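Local coordinates for aromatic-ring-hydroxylating dioxygenase beta subunit (Catenulispora acidiphila, PDB 6VW4), which is of unknown function but belongs to the NTF2-like superfamily, binds the polyketide-type ligand S-DNPA and may take part in polyketide biosynthesis, at the interface of chains A and B. Residues are numbered along the deposited sequence; one frame, centred on the assembly and turned at random. Chains: chain A/B, Aromatic-ring-hydroxylating dioxygenase beta subunit.

Contact 1: the interface of chains A and B. Residues chain A 11, 15, 82-84; chain B 12, 15-16, 19.
A helix-on-helix and helix-on-strand interface between two copies of the protein, built around A:Tyr11 lying against B:Ala12, B:Gln15 and B:Gln16, helps to join neighbours in the deposited trimer, although the structure alone does not prove that trimer to be biological. Helix 8-26 of chain B packs on the same helix and on strand 75-86 of chain A. With CG anti to the backbone N (chi1 -170°), the A:Tyr11 ring reaches over the partner helix. The carbonyl O of B:Ala12 lies above the centre of one face, while CD2 of A:Leu83 sits toward the rim of the other. On one flank the amide oxygen OE1 of B:Gln15 is 3.6 Å from CE1 of A:Tyr11; on the other, OE1 of B:Gln16 is 3.4 Å from CE2. The two amide planes stand steeply to the ring, at 61° and 76°. The phenol OH donates to the backbone O of A:Leu83 at 2.6 Å, which fixes the ring's tip against its own strand. An alanine in place of A:Tyr11 would probably open a gap between the helices and leave the carbonyl of A:Leu83 without this donor. Farther along, CB of B:Ala19 rests 3.6 Å from the backbone C of A:Met82, whose methyl CE touches CA of B:Ala19. No direct polar bond crosses the patch, but one water bridges both copies of Gln15, 2.7 Å from OE1 of A:Gln15 and 2.7 Å from OE1 of B:Gln15.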
ATOM      1  N   TYR A  11      13.591   7.053  -3.850  1.00 30.82           N
ATOM      2  CA  TYR A  11      12.260   6.450  -3.838  1.00 32.77           C
ATOM      3  C   TYR A  11      11.848   6.116  -2.408  1.00 30.56           C
ATOM      4  O   TYR A  11      10.770   6.507  -1.939  1.00 30.39           O
ATOM      5  CB  TYR A  11      12.278   5.207  -4.749  1.00 32.75           C
ATOM      6  CG  TYR A  11      10.953   4.604  -5.044  1.00 30.14           C
ATOM      7  CD1 TYR A  11      10.425   3.608  -4.220  1.00 30.00           C
ATOM      8  CD2 TYR A  11      10.226   5.012  -6.131  1.00 34.47           C
ATOM      9  CE1 TYR A  11       9.207   3.050  -4.482  1.00 33.61           C
ATOM     10  CE2 TYR A  11       9.013   4.452  -6.413  1.00 31.73           C
ATOM     11  CZ  TYR A  11       8.500   3.486  -5.579  1.00 33.60           C
ATOM     12  OH  TYR A  11       7.295   2.951  -5.883  1.00 28.36           O
ATOM     13  N   GLN A  15       8.861   7.875   0.118  1.00 26.13           N
ATOM     14  CA  GLN A  15       7.889   7.093   0.880  1.00 29.75           C
ATOM     15  C   GLN A  15       7.970   7.409   2.372  1.00 29.45           C
ATOM     16  O   GLN A  15       6.938   7.536   3.044  1.00 28.04           O
ATOM     17  CB  GLN A  15       8.116   5.606   0.670  1.00 24.86           C
ATOM     18  CG  GLN A  15       8.001   5.135  -0.722  1.00 28.73           C
ATOM     19  CD  GLN A  15       8.467   3.686  -0.846  1.00 37.18           C
ATOM     20  OE1 GLN A  15       9.678   3.382  -0.876  1.00 37.04           O
ATOM     21  NE2 GLN A  15       7.518   2.786  -0.889  1.00 37.52           N
ATOM     22  N   MET A  82       1.418   2.769  -5.069  1.00 22.66           N
ATOM     23  CA  MET A  82       1.657   2.961  -6.497  1.00 26.11           C
ATOM     24  C   MET A  82       2.464   4.211  -6.771  1.00 29.73           C
ATOM     25  O   MET A  82       2.113   5.022  -7.604  1.00 23.60           O
ATOM     26  CB  MET A  82       0.344   2.943  -7.287  1.00 26.04           C
ATOM     27  CG  MET A  82      -0.481   1.597  -6.952  1.00 28.09           C
ATOM     28  SD  MET A  82       0.256  -0.079  -7.168  1.00 32.78           S
ATOM     29  CE  MET A  82       0.632  -0.199  -8.907  1.00 42.23           C
ATOM     30  N   LEU A  83       3.584   4.345  -6.080  1.00 27.61           N
ATOM     31  CA  LEU A  83       4.388   5.552  -6.238  1.00 27.18           C
ATOM     32  C   LEU A  83       5.282   5.423  -7.471  1.00 27.39           C
ATOM     33  O   LEU A  83       5.993   4.424  -7.621  1.00 25.99           O
ATOM     34  CB  LEU A  83       5.264   5.816  -5.010  1.00 25.45           C
ATOM     35  CG  LEU A  83       6.336   6.937  -5.112  1.00 33.04           C
ATOM     36  CD1 LEU A  83       5.606   8.272  -5.177  1.00 31.17           C
ATOM     37  CD2 LEU A  83       7.262   6.918  -3.895  1.00 28.03           C
ATOM     38  N   ALA A  84       5.252   6.425  -8.358  1.00 27.05           N
ATOM     39  CA  ALA A  84       6.247   6.548  -9.430  1.00 33.50           C
ATOM     40  C   ALA A  84       6.885   7.935  -9.364  1.00 37.62           C
ATOM     41  O   ALA A  84       6.181   8.932  -9.195  1.00 33.05           O
ATOM     42  CB  ALA A  84       5.616   6.301 -10.810  1.00 32.03           C
TER
ATOM     43  N   ALA B  12      12.994  -1.255  -4.928  1.00 28.68           N
ATOM     44  CA  ALA B  12      12.416   0.018  -5.367  1.00 33.42           C
ATOM     45  C   ALA B  12      12.170   0.061  -6.878  1.00 32.50           C
ATOM     46  O   ALA B  12      11.178   0.647  -7.342  1.00 30.93           O
ATOM     47  CB  ALA B  12      13.329   1.176  -4.952  1.00 27.46           C
ATOM     48  N   GLN B  15       8.917  -1.781  -7.606  1.00 26.13           N
ATOM     49  CA  GLN B  15       7.763  -0.971  -7.219  1.00 29.75           C
ATOM     50  C   GLN B  15       7.512   0.152  -8.221  1.00 29.45           C
ATOM     51  O   GLN B  15       6.358   0.428  -8.578  1.00 28.04           O
ATOM     52  CB  GLN B  15       7.971  -0.372  -5.838  1.00 24.86           C
ATOM     53  CG  GLN B  15       8.160  -1.342  -4.745  1.00 28.73           C
ATOM     54  CD  GLN B  15       8.581  -0.637  -3.457  1.00 37.18           C
ATOM     55  OE1 GLN B  15       9.753  -0.245  -3.272  1.00 37.04           O
ATOM     56  NE2 GLN B  15       7.631  -0.443  -2.579  1.00 37.52           N
ATOM     57  N   GLN B  16       8.587   0.810  -8.691  1.00 29.90           N
ATOM     58  CA  GLN B  16       8.438   1.895  -9.659  1.00 27.19           C
ATOM     59  C   GLN B  16       7.846   1.376 -10.958  1.00 30.94           C
ATOM     60  O   GLN B  16       6.974   2.024 -11.567  1.00 27.21           O
ATOM     61  CB  GLN B  16       9.792   2.563  -9.919  1.00 33.62           C
ATOM     62  CG  GLN B  16       9.830   3.483 -11.149  1.00 32.67           C
ATOM     63  CD  GLN B  16       9.569   4.962 -10.799  1.00 32.83           C
ATOM     64  OE1 GLN B  16       9.294   5.298  -9.649  1.00 32.56           O
ATOM     65  NE2 GLN B  16       9.647   5.839 -11.797  1.00 37.40           N
ATOM     66  N   ALA B  19       4.198   0.466 -10.495  1.00 28.51           N
ATOM     67  CA  ALA B  19       3.393   1.677 -10.413  1.00 28.06           C
ATOM     68  C   ALA B  19       3.120   2.251 -11.795  1.00 32.49           C
ATOM     69  O   ALA B  19       1.969   2.555 -12.140  1.00 35.26           O
ATOM     70  CB  ALA B  19       4.108   2.715  -9.552  1.00 31.35           C
TER
HETATM   71  O   HOH W   1      10.763   0.964  -1.127  0.33 23.20           O

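Contact 2: the interface of chains A and B. Residues chain A 146-147; chain B 73-74, 107-109.
The first torsion of A:Val146 (chi1 157°) sets CG1 anti to the backbone N and CG2 anti to the carbonyl carbon, directing the two methyls at different parts of chain B. In B:Val109 (chi1 -75°) it is CG1 that stands anti to the carbonyl carbon, and this methyl meets CG1 of A:Val146 at 3.5 Å, the two side chains crossing at about a right angle. The CG1 methyl of A:Val146 is also touched, from another direction, by the backbone carbonyl O of B:Pro73, 3.5 Å away. The same CG1 of A:Val146 lies 3.8 Å from the backbone C of B:Arg108. Its CG2 branch turns toward the end of strand 96-108, where it lies 3.8 Å from the backbone O of B:Thr107 and 4.1 Å from the CG2 methyl of the same residue. A:Val146 thus inserts as a forked plug between the loop of B:Pro73 and B:Val74 and the turn after B:Arg108, hiding 73 Å² of its surface. A:Ala147 adds a looser touch, its CA 4.3 Å from CG1 of B:Val109. No nitrogen or oxygen of one chain comes within bonding reach of the other, and the contact relies on shape and on the burial of methyl groups. Through it the short helix 142-147 near the modelled C-terminus of chain A clasps the neighbouring subunit, probably helping to secure the end of the interface if the deposited trimer is the functional assembly.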
ATOM      1  N   VAL A 146     -15.477  10.945 -12.126  1.00 63.27           N
ATOM      2  CA  VAL A 146     -16.390  10.069 -12.863  1.00 68.06           C
ATOM      3  C   VAL A 146     -17.666  10.814 -13.259  1.00 68.02           C
ATOM      4  O   VAL A 146     -18.133  10.688 -14.397  1.00 60.34           O
ATOM      5  CB  VAL A 146     -16.677   8.799 -12.043  1.00 56.64           C
ATOM      6  CG1 VAL A 146     -17.973   8.144 -12.456  1.00 63.82           C
ATOM      7  CG2 VAL A 146     -15.531   7.794 -12.220  1.00 60.00           C
ATOM      8  N   ALA A 147     -18.225  11.623 -12.350  1.00 58.24           N
ATOM      9  CA  ALA A 147     -19.361  12.484 -12.686  1.00 74.90           C
ATOM     10  C   ALA A 147     -19.117  13.281 -13.978  1.00 77.19           C
ATOM     11  O   ALA A 147     -19.955  13.280 -14.891  1.00 84.70           O
ATOM     12  CB  ALA A 147     -19.663  13.416 -11.499  1.00 51.31           C
TER
ATOM     13  N   PRO B  73     -18.196   4.703 -18.061  1.00 92.91           N
ATOM     14  CA  PRO B  73     -18.210   5.751 -17.030  1.00 92.95           C
ATOM     15  C   PRO B  73     -17.693   5.239 -15.668  1.00 90.73           C
ATOM     16  O   PRO B  73     -18.324   5.429 -14.619  1.00 78.73           O
ATOM     17  CB  PRO B  73     -19.687   6.143 -16.969  1.00 82.08           C
ATOM     18  CG  PRO B  73     -20.447   4.833 -17.397  1.00 79.81           C
ATOM     19  CD  PRO B  73     -19.418   3.879 -18.003  1.00 87.55           C
ATOM     20  N   VAL B  74     -16.515   4.620 -15.703  1.00 74.39           N
ATOM     21  CA  VAL B  74     -15.962   3.883 -14.574  1.00 62.56           C
ATOM     22  C   VAL B  74     -14.482   4.212 -14.408  1.00 48.57           C
ATOM     23  O   VAL B  74     -13.769   4.421 -15.392  1.00 49.18           O
ATOM     24  CB  VAL B  74     -16.160   2.375 -14.792  1.00 63.69           C
ATOM     25  CG1 VAL B  74     -15.238   1.584 -13.918  1.00 80.94           C
ATOM     26  CG2 VAL B  74     -17.574   2.003 -14.513  1.00 79.77           C
ATOM     27  N   THR B 107     -14.709   2.789  -9.008  1.00 35.53           N
ATOM     28  CA  THR B 107     -15.522   3.949  -8.710  1.00 39.19           C
ATOM     29  C   THR B 107     -16.516   4.155  -9.845  1.00 37.00           C
ATOM     30  O   THR B 107     -16.128   4.240 -11.021  1.00 38.91           O
ATOM     31  CB  THR B 107     -14.645   5.190  -8.521  1.00 45.45           C
ATOM     32  OG1 THR B 107     -13.856   5.004  -7.347  1.00 49.48           O
ATOM     33  CG2 THR B 107     -15.513   6.448  -8.359  1.00 42.60           C
ATOM     34  N   ARG B 108     -17.789   4.188  -9.491  1.00 43.90           N
ATOM     35  CA  ARG B 108     -18.891   4.506 -10.391  1.00 47.09           C
ATOM     36  C   ARG B 108     -19.559   5.770  -9.875  1.00 42.82           C
ATOM     37  O   ARG B 108     -19.257   6.253  -8.775  1.00 49.84           O
ATOM     38  CB  ARG B 108     -19.862   3.321 -10.482  1.00 31.57           C
ATOM     39  CG  ARG B 108     -19.315   2.214 -11.321  1.00 42.69           C
ATOM     40  CD  ARG B 108     -20.185   1.011 -11.224  1.00 42.49           C
ATOM     41  NE  ARG B 108     -19.704  -0.153 -11.979  1.00 40.58           N
ATOM     42  CZ  ARG B 108     -19.121  -1.219 -11.420  1.00 40.80           C
ATOM     43  NH1 ARG B 108     -18.894  -1.262 -10.120  1.00 43.89           N
ATOM     44  NH2 ARG B 108     -18.743  -2.249 -12.154  1.00 43.75           N
ATOM     45  N   VAL B 109     -20.476   6.321 -10.682  1.00 63.57           N
ATOM     46  CA  VAL B 109     -21.279   7.453 -10.213  1.00 61.18           C
ATOM     47  C   VAL B 109     -22.035   7.074  -8.945  1.00 53.56           C
ATOM     48  O   VAL B 109     -22.111   7.859  -7.999  1.00 61.64           O
ATOM     49  CB  VAL B 109     -22.232   7.942 -11.317  1.00 68.26           C
ATOM     50  CG1 VAL B 109     -21.460   8.720 -12.391  1.00 75.39           C
ATOM     51  CG2 VAL B 109     -22.980   6.751 -11.929  1.00 84.80           C
TER

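Contact 3: the interface of chains A and B. Residues chain A 101, 117, 119, 142; chain B 22-23, 26, 77-78.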
ATOM      1  N   TYR A 101      -1.286   6.863  -5.723  1.00 25.40           N
ATOM      2  CA  TYR A 101      -2.679   6.632  -5.382  1.00 33.07           C
ATOM      3  C   TYR A 101      -2.847   6.843  -3.890  1.00 30.48           C
ATOM      4  O   TYR A 101      -1.975   6.473  -3.085  1.00 32.96           O
ATOM      5  CB  TYR A 101      -3.136   5.205  -5.758  1.00 26.45           C
ATOM      6  CG  TYR A 101      -3.218   4.899  -7.250  1.00 29.82           C
ATOM      7  CD1 TYR A 101      -3.118   5.917  -8.212  1.00 33.63           C
ATOM      8  CD2 TYR A 101      -3.389   3.588  -7.694  1.00 29.41           C
ATOM      9  CE1 TYR A 101      -3.223   5.626  -9.558  1.00 33.08           C
ATOM     10  CE2 TYR A 101      -3.486   3.289  -9.003  1.00 32.34           C
ATOM     11  CZ  TYR A 101      -3.434   4.313  -9.936  1.00 32.60           C
ATOM     12  OH  TYR A 101      -3.524   3.981 -11.259  1.00 34.17           O
ATOM     13  N   SER A 117     -11.118   7.066  -3.538  1.00 36.37           N
ATOM     14  CA  SER A 117      -9.868   6.751  -4.185  1.00 40.23           C
ATOM     15  C   SER A 117      -9.406   7.996  -4.930  1.00 47.09           C
ATOM     16  O   SER A 117     -10.200   8.617  -5.634  1.00 38.95           O
ATOM     17  CB  SER A 117     -10.091   5.562  -5.116  1.00 45.90           C
ATOM     18  OG  SER A 117      -9.198   5.514  -6.187  1.00 58.54           O
ATOM     19  N   PRO A 119      -6.073   9.817  -7.164  1.00 36.39           N
ATOM     20  CA  PRO A 119      -4.738  10.001  -7.739  1.00 35.94           C
ATOM     21  C   PRO A 119      -4.200  11.356  -7.305  1.00 39.85           C
ATOM     22  O   PRO A 119      -4.937  12.343  -7.218  1.00 41.67           O
ATOM     23  CB  PRO A 119      -4.968   9.928  -9.258  1.00 40.02           C
ATOM     24  CG  PRO A 119      -6.405  10.111  -9.465  1.00 39.56           C
ATOM     25  CD  PRO A 119      -7.142   9.871  -8.170  1.00 38.98           C
ATOM     26  N   ASP A 142     -11.511  10.410  -7.579  1.00 42.90           N
ATOM     27  CA  ASP A 142     -12.065   9.556  -8.628  1.00 48.37           C
ATOM     28  C   ASP A 142     -13.591   9.702  -8.714  1.00 56.36           C
ATOM     29  O   ASP A 142     -14.155   9.710  -9.816  1.00 42.84           O
ATOM     30  CB  ASP A 142     -11.696   8.085  -8.405  1.00 37.27           C
ATOM     31  CG  ASP A 142     -10.303   7.711  -8.958  1.00 51.24           C
ATOM     32  OD1 ASP A 142      -9.742   8.441  -9.801  1.00 41.27           O
ATOM     33  OD2 ASP A 142      -9.780   6.650  -8.537  1.00 42.59           O
TER
ATOM     34  N   MET B  22       0.625   0.140 -13.782  1.00 33.00           N
ATOM     35  CA  MET B  22      -0.773   0.253 -13.381  1.00 35.46           C
ATOM     36  C   MET B  22      -1.331   1.646 -13.626  1.00 34.01           C
ATOM     37  O   MET B  22      -2.541   1.788 -13.817  1.00 40.31           O
ATOM     38  CB  MET B  22      -0.976  -0.123 -11.914  1.00 30.41           C
ATOM     39  CG  MET B  22      -0.731  -1.552 -11.566  1.00 39.34           C
ATOM     40  SD  MET B  22      -1.061  -2.716 -12.948  1.00 49.94           S
ATOM     41  CE  MET B  22      -2.856  -2.845 -12.461  1.00 41.17           C
ATOM     42  N   HIS B  23      -0.492   2.683 -13.609  1.00 33.63           N
ATOM     43  CA  HIS B  23      -0.998   4.007 -13.983  1.00 41.74           C
ATOM     44  C   HIS B  23      -1.525   3.984 -15.415  1.00 37.86           C
ATOM     45  O   HIS B  23      -2.596   4.531 -15.712  1.00 40.28           O
ATOM     46  CB  HIS B  23       0.073   5.098 -13.825  1.00 32.31           C
ATOM     47  CG  HIS B  23       0.469   5.376 -12.394  1.00 52.94           C
ATOM     48  ND1 HIS B  23       1.606   6.086 -12.056  1.00 46.98           N
ATOM     49  CD2 HIS B  23      -0.116   5.024 -11.215  1.00 45.70           C
ATOM     50  CE1 HIS B  23       1.705   6.157 -10.737  1.00 41.54           C
ATOM     51  NE2 HIS B  23       0.670   5.528 -10.205  1.00 45.71           N
ATOM     52  N   ASP B  26      -4.867   1.683 -15.552  1.00 39.95           N
ATOM     53  CA  ASP B  26      -6.051   2.270 -14.933  1.00 34.22           C
ATOM     54  C   ASP B  26      -6.539   3.501 -15.687  1.00 42.72           C
ATOM     55  O   ASP B  26      -7.698   3.880 -15.525  1.00 42.85           O
ATOM     56  CB  ASP B  26      -5.790   2.664 -13.473  1.00 35.29           C
ATOM     57  CG  ASP B  26      -5.520   1.450 -12.552  1.00 34.02           C
ATOM     58  OD1 ASP B  26      -5.949   0.333 -12.878  1.00 36.96           O
ATOM     59  OD2 ASP B  26      -4.860   1.623 -11.496  1.00 32.55           O
ATOM     60  N   ARG B  77      -8.851   1.335 -10.011  1.00 33.69           N
ATOM     61  CA  ARG B  77      -7.551   1.556  -9.396  1.00 35.62           C
ATOM     62  C   ARG B  77      -7.061   0.222  -8.867  1.00 34.87           C
ATOM     63  O   ARG B  77      -7.840  -0.525  -8.281  1.00 34.75           O
ATOM     64  CB  ARG B  77      -7.593   2.533  -8.224  1.00 32.12           C
ATOM     65  CG  ARG B  77      -7.923   3.963  -8.566  1.00 35.22           C
ATOM     66  CD  ARG B  77      -6.940   4.565  -9.534  1.00 42.46           C
ATOM     67  NE  ARG B  77      -7.455   5.835  -9.999  1.00 40.62           N
ATOM     68  CZ  ARG B  77      -6.986   6.489 -11.045  1.00 38.29           C
ATOM     69  NH1 ARG B  77      -5.984   5.987 -11.723  1.00 39.02           N
ATOM     70  NH2 ARG B  77      -7.529   7.637 -11.407  1.00 41.96           N
ATOM     71  N   HIS B  78      -5.787  -0.082  -9.079  1.00 29.39           N
ATOM     72  CA  HIS B  78      -5.158  -1.280  -8.549  1.00 29.55           C
ATOM     73  C   HIS B  78      -4.111  -0.848  -7.548  1.00 32.36           C
ATOM     74  O   HIS B  78      -3.128  -0.198  -7.930  1.00 34.17           O
ATOM     75  CB  HIS B  78      -4.474  -2.097  -9.640  1.00 27.10           C
ATOM     76  CG  HIS B  78      -5.426  -2.699 -10.600  1.00 35.26           C
ATOM     77  ND1 HIS B  78      -6.028  -1.970 -11.595  1.00 38.45           N
ATOM     78  CD2 HIS B  78      -5.902  -3.961 -10.707  1.00 40.96           C
ATOM     79  CE1 HIS B  78      -6.850  -2.756 -12.268  1.00 39.41           C
ATOM     80  NE2 HIS B  78      -6.776  -3.972 -11.761  1.00 42.37           N
TER
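This polar subunit interface between two SnoaL-like domains of the NTF2-like superfamily sets B:Arg77 against A:Asp142 and A:Tyr101, giving the deposited trimer a salt bridge and a buried tyrosine. The side chains reach toward each other, the guanidinium offering its NE/NH2 side to the carboxylate, with planes 15° apart. NH2 of B:Arg77 gives a hydrogen bond to OD1 of A:Asp142 at 2.9 Å and NE gives one to OD2 at 2.9 Å, each nearly straight and on a syn lone pair. A:Ser117 OG also donates to OD2 at 2.7 Å, from the anti side but tilted well out of plane, which steadies the carboxylate. The bend of the arginine at chi2 (-59°) lays CD over the face of A:Tyr101, 3.7 Å from the ring centroid, while CB of A:Pro119 sits over one face of the guanidinium, toward its rim. The phenol OH of A:Tyr101 donates at 2.7 Å to the anti lone pair of OD2 of B:Asp26, and NH1 of B:Arg77 makes a weak bond to the same OH. B:Asp26 is positioned in turn by B:His78, whose backbone N reaches OD2 and whose ring ND1 donates to OD1 at 2.6 Å. CD2 of B:His23 lies 3.6 Å from CE1 of A:Tyr101.

Contact 3 lies between the other two: its C-alpha centre is about 13 Å from that of contact 1 and about 13 Å from that of contact 2, which are themselves about 26 Å apart, so the three form a nearly straight line along the interface. Helix 8-26 of chain B runs through contacts 1 and 3, and helix 142-147 of chain A through contacts 3 and 2. Strands 75-86 and 96-108 serve different contacts in the two chains, as expected where copies do not meet by an exact two-fold. Charged pairing at the middle is flanked by largely apolar packing, which probably fixes the relative orientation of the subunits.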